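Local coordinates for protein bile salt hydrolase/transferase (PDB 2BJF) that hydrolyses the amide bond of glycine- and taurine-conjugated bile salts, releasing the bile acid and glycine or taurine, and also acts as a bile acid transferase, at residues Val172-Asn175 against Trp181-Ala184; Thr3-Glu8 against Ile230-Leu235. All blocks are in the same frame, centred on the assembly; numbering follows the deposited sequence.

Contact 1. Residues Val172-Asn175 against Trp181-Ala184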
ATOM      1  N   VAL A 172      11.719 -18.832   5.178  1.00 10.16           N
ATOM      2  CA  VAL A 172      10.393 -18.574   5.743  1.00 10.09           C
ATOM      3  C   VAL A 172       9.281 -19.333   5.014  1.00  9.84           C
ATOM      4  O   VAL A 172       9.461 -19.790   3.881  1.00  9.81           O
ATOM      5  CB  VAL A 172      10.040 -17.050   5.761  1.00 10.10           C
ATOM      6  CG1 VAL A 172      11.166 -16.217   6.380  1.00 10.12           C
ATOM      7  CG2 VAL A 172       9.705 -16.544   4.363  1.00 10.45           C
ATOM      8  N   LEU A 173       8.135 -19.456   5.680  1.00  9.71           N
ATOM      9  CA  LEU A 173       6.923 -20.008   5.077  1.00  9.77           C
ATOM     10  C   LEU A 173       5.708 -19.432   5.791  1.00  9.85           C
ATOM     11  O   LEU A 173       5.763 -19.163   6.987  1.00 10.00           O
ATOM     12  CB  LEU A 173       6.913 -21.539   5.179  1.00  9.77           C
ATOM     13  CG  LEU A 173       5.845 -22.309   4.389  1.00  9.74           C
ATOM     14  CD1 LEU A 173       6.052 -22.146   2.885  1.00 10.02           C
ATOM     15  CD2 LEU A 173       5.836 -23.781   4.771  1.00  9.74           C
ATOM     16  N   THR A 174       4.619 -19.221   5.059  1.00  9.80           N
ATOM     17  CA  THR A 174       3.346 -18.895   5.702  1.00  9.82           C
ATOM     18  C   THR A 174       2.260 -19.880   5.270  1.00 10.08           C
ATOM     19  O   THR A 174       2.353 -21.075   5.558  1.00 10.10           O
ATOM     20  CB  THR A 174       2.906 -17.415   5.492  1.00  9.78           C
ATOM     21  OG1 THR A 174       2.752 -17.140   4.095  1.00  9.48           O
ATOM     22  CG2 THR A 174       3.919 -16.449   6.107  1.00  9.71           C
ATOM     23  N   ASN A 175       1.244 -19.378   4.577  1.00 10.26           N
ATOM     24  CA  ASN A 175       0.118 -20.195   4.148  1.00 10.81           C
ATOM     25  C   ASN A 175      -0.104 -20.033   2.641  1.00 10.94           C
ATOM     26  O   ASN A 175       0.854 -19.773   1.909  1.00 11.07           O
ATOM     27  CB  ASN A 175      -1.122 -19.848   4.981  1.00 10.94           C
ATOM     28  CG  ASN A 175      -0.837 -19.844   6.482  1.00 11.42           C
ATOM     29  OD1 ASN A 175      -0.704 -18.785   7.099  1.00 12.35           O
ATOM     30  ND2 ASN A 175      -0.716 -21.030   7.067  1.00 11.73           N
ATOM     31  N   TRP A 181       4.554 -19.149  -5.755  1.00  9.94           N
ATOM     32  CA  TRP A 181       3.816 -17.889  -5.872  1.00  9.76           C
ATOM     33  C   TRP A 181       4.424 -16.815  -4.969  1.00  9.72           C
ATOM     34  O   TRP A 181       4.635 -15.680  -5.402  1.00  9.57           O
ATOM     35  CB  TRP A 181       2.322 -18.075  -5.558  1.00  9.67           C
ATOM     36  CG  TRP A 181       1.506 -16.838  -5.833  1.00  9.37           C
ATOM     37  CD1 TRP A 181       0.773 -16.572  -6.954  1.00  9.19           C
ATOM     38  CD2 TRP A 181       1.359 -15.694  -4.978  1.00  9.19           C
ATOM     39  NE1 TRP A 181       0.182 -15.335  -6.853  1.00  9.01           N
ATOM     40  CE2 TRP A 181       0.521 -14.776  -5.648  1.00  9.21           C
ATOM     41  CE3 TRP A 181       1.850 -15.359  -3.706  1.00  9.16           C
ATOM     42  CZ2 TRP A 181       0.164 -13.542  -5.095  1.00  9.30           C
ATOM     43  CZ3 TRP A 181       1.494 -14.132  -3.154  1.00  9.37           C
ATOM     44  CH2 TRP A 181       0.659 -13.239  -3.849  1.00  9.25           C
ATOM     45  N   HIS A 182       4.701 -17.180  -3.718  1.00  9.67           N
ATOM     46  CA  HIS A 182       5.280 -16.247  -2.750  1.00  9.75           C
ATOM     47  C   HIS A 182       6.678 -15.802  -3.168  1.00  9.87           C
ATOM     48  O   HIS A 182       7.017 -14.624  -3.052  1.00  9.96           O
ATOM     49  CB  HIS A 182       5.318 -16.865  -1.351  1.00  9.71           C
ATOM     50  CG  HIS A 182       3.967 -17.051  -0.733  1.00  9.35           C
ATOM     51  ND1 HIS A 182       3.256 -16.012  -0.170  1.00  9.78           N
ATOM     52  CD2 HIS A 182       3.200 -18.157  -0.583  1.00  9.23           C
ATOM     53  CE1 HIS A 182       2.109 -16.471   0.298  1.00  9.57           C
ATOM     54  NE2 HIS A 182       2.051 -17.769   0.063  1.00  9.00           N
ATOM     55  N   VAL A 183       7.479 -16.746  -3.660  1.00 10.06           N
ATOM     56  CA  VAL A 183       8.835 -16.447  -4.127  1.00 10.37           C
ATOM     57  C   VAL A 183       8.809 -15.428  -5.274  1.00 10.30           C
ATOM     58  O   VAL A 183       9.621 -14.500  -5.304  1.00 10.54           O
ATOM     59  CB  VAL A 183       9.603 -17.734  -4.530  1.00 10.42           C
ATOM     60  CG1 VAL A 183      10.960 -17.399  -5.141  1.00 10.99           C
ATOM     61  CG2 VAL A 183       9.790 -18.638  -3.322  1.00 10.71           C
ATOM     62  N   ALA A 184       7.863 -15.595  -6.197  1.00 10.28           N
ATOM     63  CA  ALA A 184       7.677 -14.641  -7.289  1.00 10.17           C
ATOM     64  C   ALA A 184       7.163 -13.291  -6.781  1.00 10.08           C
ATOM     65  O   ALA A 184       7.522 -12.242  -7.322  1.00 10.23           O
ATOM     66  CB  ALA A 184       6.744 -15.210  -8.352  1.00 10.05           C
TER
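Asn175 receives His182 at its backbone O, while its side-chain OD1 is gripped by Arg228 NH2 and the terminal amine N of Cys2 and its ND2 is hydrogen-bonded to Asn82 O. Both ends of the amide are thus occupied and its rotation is fixed. The one hydrogen bond between the segments runs from His182 NE2 to Asn175 O, at 3.0 Å. It is bent, with 136° at the hydrogen. The ring nitrogen stands 31° off the carbonyl plane, and the oxygen likewise lies out of the imidazole plane. The direction of the bond places a proton on NE2. His182 CG stands anti to its carbonyl carbon and beside its own N (chi1 -69°), which carries the imidazole off the helix toward 172-175.

The contact joins the loop that follows strand 172-173 to helix 179-186 in an Ntn-hydrolase fold, where the chain's N-terminal residue is the nucleophile. Cys2 is probably that nucleophile, and Asn175 lines the taurine pocket beside it. The His182 bond probably helps to fix the backbone of this pocket residue, as a second-shell contact.

Thr174 adds a looser touch. Its OG1 lies 3.9 Å from His182 CE1, approaching the ring obliquely. The hydroxyl's hydrogen bond goes to Pro225 O, and OG1 sits between the backbone N and the carbonyl carbon of its own residue.

Trp181 CE3 lies over one face of the imidazole of His182, 3.8 Å above its plane and displaced toward the rim. Phe229 also stacks with the His182 ring, while Trp181 stacks on Trp181 of the second subunit and gives its O to that residue's NE1.

Contact 2. Residues Thr3-Glu8 against Ile230-Leu235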
ATOM      1  N   THR A   3       3.384 -18.728  10.561  1.00 11.97           N
ATOM      2  CA  THR A   3       4.635 -18.289   9.955  1.00 11.70           C
ATOM      3  C   THR A   3       5.779 -19.164  10.449  1.00 11.64           C
ATOM      4  O   THR A   3       6.011 -19.269  11.653  1.00 11.92           O
ATOM      5  CB  THR A   3       4.938 -16.803  10.256  1.00 11.76           C
ATOM      6  OG1 THR A   3       3.808 -15.996   9.901  1.00 11.06           O
ATOM      7  CG2 THR A   3       6.158 -16.331   9.474  1.00 11.67           C
ATOM      8  N   GLY A   4       6.475 -19.798   9.508  1.00 11.43           N
ATOM      9  CA  GLY A   4       7.659 -20.597   9.808  1.00 11.24           C
ATOM     10  C   GLY A   4       8.922 -19.797   9.558  1.00 11.13           C
ATOM     11  O   GLY A   4       8.965 -18.958   8.655  1.00 11.24           O
ATOM     12  N   LEU A   5       9.951 -20.059  10.361  1.00 11.05           N
ATOM     13  CA  LEU A   5      11.206 -19.311  10.289  1.00 11.06           C
ATOM     14  C   LEU A   5      12.410 -20.189  10.608  1.00 11.13           C
ATOM     15  O   LEU A   5      12.393 -20.957  11.574  1.00 11.02           O
ATOM     16  CB  LEU A   5      11.169 -18.107  11.245  1.00 11.01           C
ATOM     17  CG  LEU A   5      12.419 -17.231  11.411  1.00 10.90           C
ATOM     18  CD1 LEU A   5      12.803 -16.533  10.109  1.00 10.88           C
ATOM     19  CD2 LEU A   5      12.222 -16.212  12.526  1.00 10.98           C
ATOM     20  N   ALA A   6      13.448 -20.069   9.783  1.00 11.39           N
ATOM     21  CA  ALA A   6      14.746 -20.683  10.057  1.00 11.78           C
ATOM     22  C   ALA A   6      15.804 -19.590  10.146  1.00 12.15           C
ATOM     23  O   ALA A   6      15.870 -18.709   9.287  1.00 12.14           O
ATOM     24  CB  ALA A   6      15.103 -21.694   8.977  1.00 11.81           C
ATOM     25  N   LEU A   7      16.630 -19.650  11.188  1.00 12.71           N
ATOM     26  CA  LEU A   7      17.594 -18.589  11.468  1.00 13.45           C
ATOM     27  C   LEU A   7      18.855 -19.150  12.121  1.00 13.82           C
ATOM     28  O   LEU A   7      18.771 -19.911  13.087  1.00 14.24           O
ATOM     29  CB  LEU A   7      16.942 -17.539  12.378  1.00 13.51           C
ATOM     30  CG  LEU A   7      17.506 -16.123  12.506  1.00 13.93           C
ATOM     31  CD1 LEU A   7      17.391 -15.346  11.198  1.00 14.05           C
ATOM     32  CD2 LEU A   7      16.775 -15.393  13.621  1.00 13.49           C
ATOM     33  N   GLU A   8      20.017 -18.781  11.583  1.00 14.24           N
ATOM     34  CA  GLU A   8      21.302 -19.192  12.154  1.00 14.63           C
ATOM     35  C   GLU A   8      21.820 -18.143  13.135  1.00 14.53           C
ATOM     36  O   GLU A   8      21.839 -16.948  12.830  1.00 14.44           O
ATOM     37  CB  GLU A   8      22.341 -19.452  11.057  1.00 14.59           C
ATOM     38  CG  GLU A   8      23.657 -20.036  11.581  1.00 15.26           C
ATOM     39  CD  GLU A   8      24.739 -20.164  10.519  1.00 15.53           C
ATOM     40  OE1 GLU A   8      24.501 -19.795   9.350  1.00 17.65           O
ATOM     41  OE2 GLU A   8      25.841 -20.644  10.863  1.00 17.52           O
ATOM     42  N   ILE A 230       5.997 -11.626   3.012  1.00  8.80           N
ATOM     43  CA  ILE A 230       6.853 -10.509   2.613  1.00  9.06           C
ATOM     44  C   ILE A 230       7.580  -9.915   3.819  1.00  9.09           C
ATOM     45  O   ILE A 230       8.798  -9.744   3.787  1.00  9.06           O
ATOM     46  CB  ILE A 230       6.060  -9.406   1.849  1.00  8.95           C
ATOM     47  CG1 ILE A 230       5.401  -9.974   0.578  1.00  9.04           C
ATOM     48  CG2 ILE A 230       6.954  -8.196   1.535  1.00  9.14           C
ATOM     49  CD1 ILE A 230       6.356 -10.624  -0.428  1.00  9.88           C
ATOM     50  N   ARG A 231       6.834  -9.630   4.887  1.00  9.42           N
ATOM     51  CA  ARG A 231       7.417  -9.012   6.077  1.00  9.58           C
ATOM     52  C   ARG A 231       8.509  -9.869   6.717  1.00  9.70           C
ATOM     53  O   ARG A 231       9.614  -9.383   6.950  1.00  9.74           O
ATOM     54  CB  ARG A 231       6.341  -8.639   7.103  1.00  9.61           C
ATOM     55  CG  ARG A 231       5.434  -7.500   6.651  1.00  9.73           C
ATOM     56  CD  ARG A 231       4.990  -6.611   7.818  1.00 10.24           C
ATOM     57  NE  ARG A 231       4.252  -7.334   8.858  1.00 10.65           N
ATOM     58  CZ  ARG A 231       2.967  -7.681   8.782  1.00 10.55           C
ATOM     59  NH1 ARG A 231       2.246  -7.397   7.702  1.00 10.28           N
ATOM     60  NH2 ARG A 231       2.400  -8.325   9.794  1.00 10.65           N
ATOM     61  N   VAL A 232       8.210 -11.143   6.971  1.00  9.80           N
ATOM     62  CA  VAL A 232       9.183 -12.032   7.615  1.00 10.04           C
ATOM     63  C   VAL A 232      10.422 -12.261   6.734  1.00  9.93           C
ATOM     64  O   VAL A 232      11.542 -12.328   7.240  1.00 10.06           O
ATOM     65  CB  VAL A 232       8.534 -13.362   8.120  1.00 10.06           C
ATOM     66  CG1 VAL A 232       8.056 -14.242   6.971  1.00 10.30           C
ATOM     67  CG2 VAL A 232       9.483 -14.123   9.033  1.00 10.97           C
ATOM     68  N   ALA A 233      10.220 -12.344   5.420  1.00 10.04           N
ATOM     69  CA  ALA A 233      11.331 -12.539   4.486  1.00 10.02           C
ATOM     70  C   ALA A 233      12.336 -11.389   4.550  1.00 10.07           C
ATOM     71  O   ALA A 233      13.546 -11.619   4.614  1.00 10.04           O
ATOM     72  CB  ALA A 233      10.812 -12.718   3.068  1.00 10.03           C
ATOM     73  N   PHE A 234      11.832 -10.158   4.547  1.00 10.28           N
ATOM     74  CA  PHE A 234      12.697  -8.982   4.561  1.00 10.36           C
ATOM     75  C   PHE A 234      13.264  -8.643   5.943  1.00 10.51           C
ATOM     76  O   PHE A 234      14.406  -8.199   6.042  1.00 10.40           O
ATOM     77  CB  PHE A 234      11.997  -7.778   3.919  1.00 10.39           C
ATOM     78  CG  PHE A 234      11.958  -7.841   2.417  1.00 10.46           C
ATOM     79  CD1 PHE A 234      13.038  -7.393   1.659  1.00 10.87           C
ATOM     80  CD2 PHE A 234      10.851  -8.368   1.759  1.00 10.69           C
ATOM     81  CE1 PHE A 234      13.012  -7.458   0.260  1.00 11.33           C
ATOM     82  CE2 PHE A 234      10.812  -8.440   0.363  1.00 11.01           C
ATOM     83  CZ  PHE A 234      11.897  -7.984  -0.387  1.00 11.35           C
ATOM     84  N   LEU A 235      12.482  -8.865   7.000  1.00 10.80           N
ATOM     85  CA  LEU A 235      12.981  -8.680   8.368  1.00 11.07           C
ATOM     86  C   LEU A 235      14.135  -9.636   8.666  1.00 11.00           C
ATOM     87  O   LEU A 235      15.121  -9.252   9.299  1.00 11.08           O
ATOM     88  CB  LEU A 235      11.869  -8.868   9.406  1.00 11.25           C
ATOM     89  CG  LEU A 235      10.735  -7.843   9.480  1.00 12.14           C
ATOM     90  CD1 LEU A 235       9.761  -8.269  10.552  1.00 13.11           C
ATOM     91  CD2 LEU A 235      11.237  -6.437   9.752  1.00 13.45           C
TER
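Thr3 opens the strand and makes the closest approach to the helix, its CG2 lying 3.8 Å from Val232 CG1. The methyl of Thr3 and the fork of Val232 meet tip to tip. Val232 CG2 is nearly as close, at 4.0 Å from Thr3 CG2, so the threonine methyl rests against both branches. The first torsion sets this up: Thr3 CG2 is trans to the backbone N, and OG1 (chi1 -52°) turns off beside the N, where it makes a weak hydrogen bond to Arg228 NH1.

Gly4 passes without a side chain, and Leu5 is the next to reach across. Its CA is 8.0 Å from Val232 CA, and the gap is closed by side chains. Leu5 CG stands anti to the backbone N (chi1 176°), and the turn at chi2 (63°) goes with CD1 lying 4.2 Å from Val232 CG2. Further on, Ala6 O is hydrogen-bonded to Arg236 NE, one turn beyond Val232.

Here helix 225-243 lies on a face of the antiparallel sheet, a helix layer on a sheet layer, as in the four-layer alpha-beta-beta-alpha sandwich of Ntn hydrolases. Ile255 of helix 249-257 and Val172 of the neighbouring strand touch both Val232 and Leu5.

No hydrogen bond or charge pair links the two segments. Their cohesion comes from buried methyl groups, which fit by shape and set no bonding direction.

From the N terminus, strand 3-8 comes first, and its partner helix 225-243 follows only after most of the chain's first two-thirds. Contact 2 thus closes a loop of 221 residues. Contact 1 lies wholly within that loop and closes a short one, with five residues between its segments. The loops do not cross. Strands 172-173 and 3-8 are sheet neighbours, joined by a probable hydrogen bond between Gly4 N and Leu173 O at 2.7 Å. Val172 CB also packs 3.6 Å from Val232 CG1. Together the two contacts tie the edge of the sheet to helix 225-243, and the loop leaving its outermost strand to helix 179-186. Both reach the third subunit.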